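Local coordinates for fumarate reductase iron-sulfur subunit (Mycolicibacterium smegmatis, PDB 7D6V) that carries electrons through its three iron-sulfur clusters from succinate oxidation towards the membrane anchor subunit in mycobacterial succinate dehydrogenase Sdh1, at the interface of chains A and B. Residues are numbered along the deposited sequence; one frame, centred on the assembly and turned at random. Chains: chain A, Fumarate reductase iron-sulfur subunit; chain B, Succinate dehydrogenase (Membrane anchor subunit).

Contact 1: the interface of chains A and B. Residues chain A 15, 95-97; chain B 16-19.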
loop_
_atom_site.group_PDB
_atom_site.type_symbol
_atom_site.label_atom_id
_atom_site.label_comp_id
_atom_site.label_asym_id
_atom_site.label_seq_id
_atom_site.Cartn_x
_atom_site.Cartn_y
_atom_site.Cartn_z
ATOM N N ASP A 15 22.405 -16.123 6.708
ATOM C CA ASP A 15 22.269 -16.260 8.153
ATOM C C ASP A 15 23.536 -16.757 8.840
ATOM O O ASP A 15 23.613 -16.683 10.070
ATOM C CB ASP A 15 21.112 -17.202 8.481
ATOM C CG ASP A 15 21.260 -18.561 7.825
ATOM O OD1 ASP A 15 20.436 -19.453 8.116
ATOM O OD2 ASP A 15 22.192 -18.739 7.014
ATOM N N PHE A 95 14.582 -8.506 11.634
ATOM C CA PHE A 95 14.114 -9.833 11.289
ATOM C C PHE A 95 15.273 -10.716 10.854
ATOM O O PHE A 95 16.327 -10.218 10.447
ATOM C CB PHE A 95 13.063 -9.742 10.177
ATOM C CG PHE A 95 11.933 -8.813 10.501
ATOM C CD1 PHE A 95 11.072 -9.092 11.545
ATOM C CD2 PHE A 95 11.747 -7.647 9.783
ATOM C CE1 PHE A 95 10.040 -8.236 11.856
ATOM C CE2 PHE A 95 10.714 -6.787 10.090
ATOM C CZ PHE A 95 9.861 -7.082 11.126
ATOM N N PRO A 96 15.132 -12.038 10.966
ATOM C CA PRO A 96 16.208 -12.928 10.520
ATOM C C PRO A 96 16.468 -12.771 9.032
ATOM O O PRO A 96 15.544 -12.618 8.232
ATOM C CB PRO A 96 15.677 -14.326 10.857
ATOM C CG PRO A 96 14.615 -14.106 11.861
ATOM C CD PRO A 96 14.005 -12.789 11.541
ATOM N N VAL A 97 17.739 -12.819 8.666
ATOM C CA VAL A 97 18.161 -12.580 7.292
ATOM C C VAL A 97 18.054 -13.878 6.502
ATOM O O VAL A 97 18.540 -14.927 6.937
ATOM C CB VAL A 97 19.588 -12.007 7.250
ATOM C CG1 VAL A 97 20.560 -12.889 8.013
ATOM C CG2 VAL A 97 20.050 -11.826 5.821
ATOM N N PRO B 16 22.172 -13.608 17.158
ATOM C CA PRO B 16 22.754 -14.580 16.216
ATOM C C PRO B 16 22.060 -14.655 14.865
ATOM O O PRO B 16 22.734 -14.860 13.849
ATOM C CB PRO B 16 22.639 -15.904 16.981
ATOM C CG PRO B 16 22.608 -15.508 18.408
ATOM C CD PRO B 16 21.843 -14.229 18.451
ATOM N N ARG B 17 20.739 -14.501 14.812
ATOM C CA ARG B 17 20.001 -14.703 13.570
ATOM C C ARG B 17 19.909 -13.461 12.698
ATOM O O ARG B 17 19.479 -13.566 11.545
ATOM C CB ARG B 17 18.583 -15.202 13.864
ATOM C CG ARG B 17 18.511 -16.585 14.471
ATOM C CD ARG B 17 17.070 -16.956 14.773
ATOM N NE ARG B 17 16.272 -17.050 13.554
ATOM C CZ ARG B 17 16.152 -18.146 12.814
ATOM N NH1 ARG B 17 15.404 -18.128 11.722
ATOM N NH2 ARG B 17 16.786 -19.256 13.162
ATOM N N ARG B 18 20.300 -12.302 13.201
ATOM C CA ARG B 18 20.166 -11.073 12.440
ATOM C C ARG B 18 21.421 -10.815 11.617
ATOM O O ARG B 18 22.500 -11.338 11.904
ATOM C CB ARG B 18 19.871 -9.906 13.378
ATOM C CG ARG B 18 18.696 -10.190 14.289
ATOM C CD ARG B 18 18.153 -8.937 14.912
ATOM N NE ARG B 18 17.158 -9.219 15.937
ATOM C CZ ARG B 18 16.402 -8.291 16.507
ATOM N NH1 ARG B 18 16.533 -7.026 16.147
ATOM N NH2 ARG B 18 15.524 -8.625 17.438
ATOM N N ALA B 19 21.260 -10.008 10.571
ATOM C CA ALA B 19 22.341 -9.785 9.620
ATOM C C ALA B 19 23.561 -9.189 10.310
ATOM O O ALA B 19 23.447 -8.318 11.176
ATOM C CB ALA B 19 21.869 -8.877 8.488
#
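A:Pro96 and B:Arg17 meet side chain to side chain, the pyrrolidine ring crossing the arginine obliquely near its tip. The proline offers its CB and CG carbons, and CG lies in the guanidinium plane, at its edge, 3.8 Å from B:Arg17 NE. The arginine puts its head there by a bend at chi3 (64°), after CG has left the backbone anti to the carbonyl carbon. The contact is one of packing: the ring carbons that touch the guanidinium carry no acceptor for it. The carboxylate of A:Asp15 may add a weak long-range attraction, its OD1 standing 6.2 Å from B:Arg17 NH2, too far for a salt bridge. At the backbone end of the arginine, A:Val97 N, at the start of strand 97-99, points to B:Arg17 O in a weak hydrogen bond of 3.4 Å. The patch joins a loop and short strand of the iron-sulfur subunit to the N-terminal segment of the membrane anchor, B:Pro16 to B:Ala19, which is irregular here. A:Val97 turns its branches unequally: CG1 sits between the backbone N and the carbonyl carbon (chi1 54°), directed at the anchor segment, and comes to 3.9 Å from B:Ala19 CA.

Contact 2: the interface of chains A and B. Residues chain A 229, 232-233, 237-239; chain B 153, 156-157, 211, 216.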
loop_
_atom_site.group_PDB
_atom_site.type_symbol
_atom_site.label_atom_id
_atom_site.label_comp_id
_atom_site.label_asym_id
_atom_site.label_seq_id
_atom_site.Cartn_x
_atom_site.Cartn_y
_atom_site.Cartn_z
ATOM N N GLU A 229 -5.273 5.226 26.073
ATOM C CA GLU A 229 -6.293 5.907 26.864
ATOM C C GLU A 229 -7.500 5.009 27.114
ATOM O O GLU A 229 -8.076 5.023 28.206
ATOM C CB GLU A 229 -6.707 7.200 26.169
ATOM C CG GLU A 229 -5.642 8.279 26.204
ATOM C CD GLU A 229 -5.366 8.780 27.609
ATOM O OE1 GLU A 229 -6.279 9.361 28.230
ATOM O OE2 GLU A 229 -4.235 8.588 28.098
ATOM N N ALA A 232 -6.526 2.552 29.710
ATOM C CA ALA A 232 -6.563 3.212 31.011
ATOM C C ALA A 232 -7.992 3.367 31.511
ATOM O O ALA A 232 -8.248 3.261 32.714
ATOM C CB ALA A 232 -5.870 4.568 30.929
ATOM N N ASP A 233 -8.933 3.638 30.604
ATOM C CA ASP A 233 -10.349 3.597 30.955
ATOM C C ASP A 233 -10.704 2.268 31.601
ATOM O O ASP A 233 -11.350 2.218 32.651
ATOM C CB ASP A 233 -11.215 3.796 29.712
ATOM C CG ASP A 233 -11.409 5.241 29.352
ATOM O OD1 ASP A 233 -11.002 6.122 30.132
ATOM O OD2 ASP A 233 -11.989 5.487 28.278
ATOM N N ASP A 237 -8.180 3.452 35.907
ATOM C CA ASP A 237 -8.990 4.624 36.233
ATOM C C ASP A 237 -9.687 4.408 37.565
ATOM O O ASP A 237 -10.646 3.616 37.637
ATOM C CB ASP A 237 -10.009 4.899 35.130
ATOM C CG ASP A 237 -10.318 6.373 34.976
ATOM O OD1 ASP A 237 -10.458 6.830 33.826
ATOM O OD2 ASP A 237 -10.422 7.075 36.001
ATOM N N PRO A 238 -9.261 5.078 38.636
ATOM C CA PRO A 238 -9.849 4.826 39.959
ATOM C C PRO A 238 -11.318 5.205 40.075
ATOM O O PRO A 238 -11.930 4.979 41.122
ATOM C CB PRO A 238 -8.983 5.683 40.889
ATOM C CG PRO A 238 -7.712 5.886 40.141
ATOM C CD PRO A 238 -8.114 5.995 38.713
ATOM N N ILE A 239 -11.901 5.776 39.022
ATOM C CA ILE A 239 -13.328 6.069 39.022
ATOM C C ILE A 239 -14.058 4.796 38.624
ATOM O O ILE A 239 -14.304 4.545 37.439
ATOM C CB ILE A 239 -13.668 7.239 38.078
ATOM C CG1 ILE A 239 -12.987 8.521 38.552
ATOM C CG2 ILE A 239 -15.170 7.460 38.005
ATOM C CD1 ILE A 239 -13.373 8.938 39.948
ATOM N N ASN B 153 -0.209 6.402 33.423
ATOM C CA ASN B 153 -1.566 6.246 32.921
ATOM C C ASN B 153 -2.588 7.086 33.673
ATOM O O ASN B 153 -3.768 7.057 33.311
ATOM C CB ASN B 153 -1.972 4.772 32.975
ATOM C CG ASN B 153 -1.179 3.915 32.016
ATOM O OD1 ASN B 153 -1.358 3.996 30.803
ATOM N ND2 ASN B 153 -0.299 3.086 32.553
ATOM N N ARG B 156 -4.702 11.861 32.910
ATOM C CA ARG B 156 -5.953 12.604 32.778
ATOM C C ARG B 156 -6.323 13.339 34.061
ATOM O O ARG B 156 -6.966 14.394 34.014
ATOM C CB ARG B 156 -7.076 11.659 32.355
ATOM C CG ARG B 156 -7.272 10.469 33.272
ATOM C CD ARG B 156 -8.309 9.512 32.721
ATOM N NE ARG B 156 -7.804 8.787 31.560
ATOM C CZ ARG B 156 -8.424 7.759 30.993
ATOM N NH1 ARG B 156 -9.576 7.328 31.479
ATOM N NH2 ARG B 156 -7.891 7.161 29.940
ATOM N N TYR B 157 -5.912 12.819 35.216
ATOM C CA TYR B 157 -6.226 13.498 36.468
ATOM C C TYR B 157 -5.371 14.746 36.639
ATOM O O TYR B 157 -5.854 15.784 37.111
ATOM C CB TYR B 157 -6.049 12.534 37.634
ATOM C CG TYR B 157 -7.110 11.469 37.637
ATOM C CD1 TYR B 157 -8.232 11.579 38.440
ATOM C CD2 TYR B 157 -7.005 10.366 36.807
ATOM C CE1 TYR B 157 -9.208 10.612 38.427
ATOM C CE2 TYR B 157 -7.974 9.400 36.787
ATOM C CZ TYR B 157 -9.071 9.526 37.597
ATOM O OH TYR B 157 -10.036 8.554 37.576
ATOM N N HIS B 211 -9.180 12.368 24.035
ATOM C CA HIS B 211 -9.884 11.143 24.390
ATOM C C HIS B 211 -11.170 11.439 25.153
ATOM O O HIS B 211 -12.217 10.846 24.869
ATOM C CB HIS B 211 -8.957 10.252 25.212
ATOM C CG HIS B 211 -9.612 9.020 25.744
ATOM N ND1 HIS B 211 -9.978 8.891 27.065
ATOM C CD2 HIS B 211 -9.952 7.857 25.144
ATOM C CE1 HIS B 211 -10.524 7.706 27.252
ATOM N NE2 HIS B 211 -10.521 7.058 26.103
ATOM N N ARG B 216 -13.019 8.694 22.761
ATOM C CA ARG B 216 -13.448 7.380 23.220
ATOM C C ARG B 216 -14.794 6.953 22.656
ATOM O O ARG B 216 -15.250 5.847 22.964
ATOM C CB ARG B 216 -13.506 7.358 24.747
ATOM C CG ARG B 216 -14.523 8.315 25.326
ATOM C CD ARG B 216 -14.527 8.267 26.837
ATOM N NE ARG B 216 -15.015 6.983 27.325
ATOM C CZ ARG B 216 -14.871 6.555 28.573
ATOM N NH1 ARG B 216 -14.250 7.313 29.465
ATOM N NH2 ARG B 216 -15.347 5.370 28.929
#
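The last helix of the iron-sulfur subunit, 219-235, and the C-terminal tail after it pack against membrane-anchor helices 155-175 and 207-215. B:Arg156, bent at chi3 (72°), spreads its guanidinium among three acidic residues. Its NH2 donates to the backbone oxygen A:Glu229 O at 2.8 Å, with the acceptor in the guanidinium plane. The same nitrogen reaches A:Glu229 OE1 at 3.2 Å, from above the carboxylate plane, completing a salt bridge. NH1 forms a second with A:Asp237 OD1 at 2.6 Å, nearly along the C-O axis. A:Asp233 also faces NH1 with OD1, its carboxylate turned 82° from the guanidinium, but the modelled separation is too short to interpret. Its OD2 comes tip to tip with the histidine, 3.1 Å from B:His211 NE2 but well off its N-H direction, at most a doubtful hydrogen bond. It also lies 3.0 Å above the guanidinium plane of B:Arg216, a salt bridge over the face without a directed N-H. A:Glu229 CB covers one face of the histidine ring, 3.5 Å from its centroid; B:Arg216 CG lies over the opposite face. The B:Tyr157 ring points its hydroxyl end at A:Asp237, A:Pro238 and A:Ile239. The charged patch joins the end of helix 219-235 and the tail to helix 207-215 and the start of helix 155-175.

Contact 3: the interface of chains A and B. Residues chain A 11, 90-91; chain B 19-21, 26.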
loop_
_atom_site.group_PDB
_atom_site.type_symbol
_atom_site.label_atom_id
_atom_site.label_comp_id
_atom_site.label_asym_id
_atom_site.label_seq_id
_atom_site.Cartn_x
_atom_site.Cartn_y
_atom_site.Cartn_z
ATOM N N TRP A 11 25.169 -4.911 1.305
ATOM C CA TRP A 11 25.478 -6.023 2.200
ATOM C C TRP A 11 25.198 -7.362 1.522
ATOM O O TRP A 11 24.114 -7.573 0.970
ATOM C CB TRP A 11 24.656 -5.909 3.485
ATOM C CG TRP A 11 25.020 -6.912 4.547
ATOM C CD1 TRP A 11 25.944 -6.757 5.533
ATOM C CD2 TRP A 11 24.465 -8.223 4.723
ATOM N NE1 TRP A 11 26.002 -7.883 6.311
ATOM C CE2 TRP A 11 25.106 -8.800 5.834
ATOM C CE3 TRP A 11 23.494 -8.964 4.048
ATOM C CZ2 TRP A 11 24.803 -10.079 6.285
ATOM C CZ3 TRP A 11 23.198 -10.232 4.496
ATOM C CH2 TRP A 11 23.850 -10.779 5.601
ATOM N N THR A 90 21.491 -2.242 3.155
ATOM C CA THR A 90 21.493 -3.434 3.988
ATOM C C THR A 90 20.064 -3.915 4.170
ATOM O O THR A 90 19.115 -3.148 3.986
ATOM C CB THR A 90 22.124 -3.168 5.364
ATOM O OG1 THR A 90 21.229 -2.389 6.163
ATOM C CG2 THR A 90 23.447 -2.441 5.228
ATOM N N PRO A 91 19.874 -5.186 4.520
ATOM C CA PRO A 91 18.525 -5.672 4.824
ATOM C C PRO A 91 18.023 -5.115 6.148
ATOM O O PRO A 91 18.747 -4.471 6.908
ATOM C CB PRO A 91 18.704 -7.188 4.890
ATOM C CG PRO A 91 20.125 -7.368 5.265
ATOM C CD PRO A 91 20.867 -6.271 4.577
ATOM N N ALA B 19 21.260 -10.008 10.571
ATOM C CA ALA B 19 22.341 -9.785 9.620
ATOM C C ALA B 19 23.561 -9.189 10.310
ATOM O O ALA B 19 23.447 -8.318 11.176
ATOM C CB ALA B 19 21.869 -8.877 8.488
ATOM N N GLN B 20 24.733 -9.673 9.917
ATOM C CA GLN B 20 25.998 -9.376 10.586
ATOM C C GLN B 20 26.473 -7.983 10.190
ATOM O O GLN B 20 27.243 -7.806 9.245
ATOM C CB GLN B 20 27.028 -10.441 10.238
ATOM C CG GLN B 20 28.320 -10.360 11.010
ATOM C CD GLN B 20 29.149 -11.613 10.858
ATOM O OE1 GLN B 20 30.220 -11.594 10.259
ATOM N NE2 GLN B 20 28.650 -12.718 11.394
ATOM N N ILE B 21 26.003 -6.979 10.923
ATOM C CA ILE B 21 26.485 -5.605 10.801
ATOM C C ILE B 21 27.077 -5.186 12.142
ATOM O O ILE B 21 26.326 -4.936 13.095
ATOM C CB ILE B 21 25.369 -4.644 10.350
ATOM C CG1 ILE B 21 24.847 -4.991 8.953
ATOM C CG2 ILE B 21 25.825 -3.204 10.397
ATOM C CD1 ILE B 21 23.730 -5.961 8.921
ATOM N N LEU B 26 24.213 2.803 11.112
ATOM C CA LEU B 26 24.807 3.145 9.828
ATOM C C LEU B 26 24.392 4.529 9.352
ATOM O O LEU B 26 24.706 4.904 8.219
ATOM C CB LEU B 26 24.447 2.097 8.775
ATOM C CG LEU B 26 25.239 0.791 8.837
ATOM C CD1 LEU B 26 24.696 -0.207 7.840
ATOM C CD2 LEU B 26 26.711 1.043 8.590
#
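The indole N-H of A:Trp11 reaches across the interface to the backbone oxygen of B:Gln20, NE1 to O 3.2 Å, with an angle of 156° at the hydrogen. The donor stands well above the carbonyl plane, and the oxygen lies 17° out of the indole plane. A:Trp11 belongs to strand 4-14 of the N-terminal 2Fe-2S domain, the ferredoxin-like part of succinate dehydrogenase iron-sulfur subunits; its partner is the extended N-terminal stretch of the membrane anchor. With CG anti to the backbone N (chi1 -173°), the ring presents one face to that stretch. B:Ala19 CB lies 3.8 Å above this face, offset to the rim on the benzo side, where CZ2 is 3.9 Å away. On the same face B:Ile21 CD1 sits over the pyrrole rim, while its CG1 approaches A:Trp11 CD1 at 4.0 Å. The two aliphatic groups thus cover the benzo and pyrrole ends of one face, which may restrain the ring from that side. The methyl of B:Ala19 also touches A:Pro91 CG at 4.0 Å, in the corner formed by the proline and the tryptophan. Farther along, A:Thr90 and B:Leu26 meet tip to tip, methyl against methyl, CG2 to CD1 at 3.7 Å. A:Thr90 CG2 points to the leucine from a position anti to its own carbonyl carbon and beside the backbone N.

Contact 1 and contact 3 are neighbours, their C-alpha centres about 9 Å apart, and they share B:Ala19: the anchor's N-terminal segment runs from one to the other along the 2Fe-2S domain. Contact 2 is remote, about 40 Å from contact 1 and 42 Å from contact 3, and uses helices of both chains and the tail after helix 219-235. The anchor subunit therefore holds the iron-sulfur subunit at widely separated places, among them a largely apolar N-terminal arm and a charged helix patch. Such spacing probably helps fix the orientation of the iron-sulfur subunit relative to the membrane anchor.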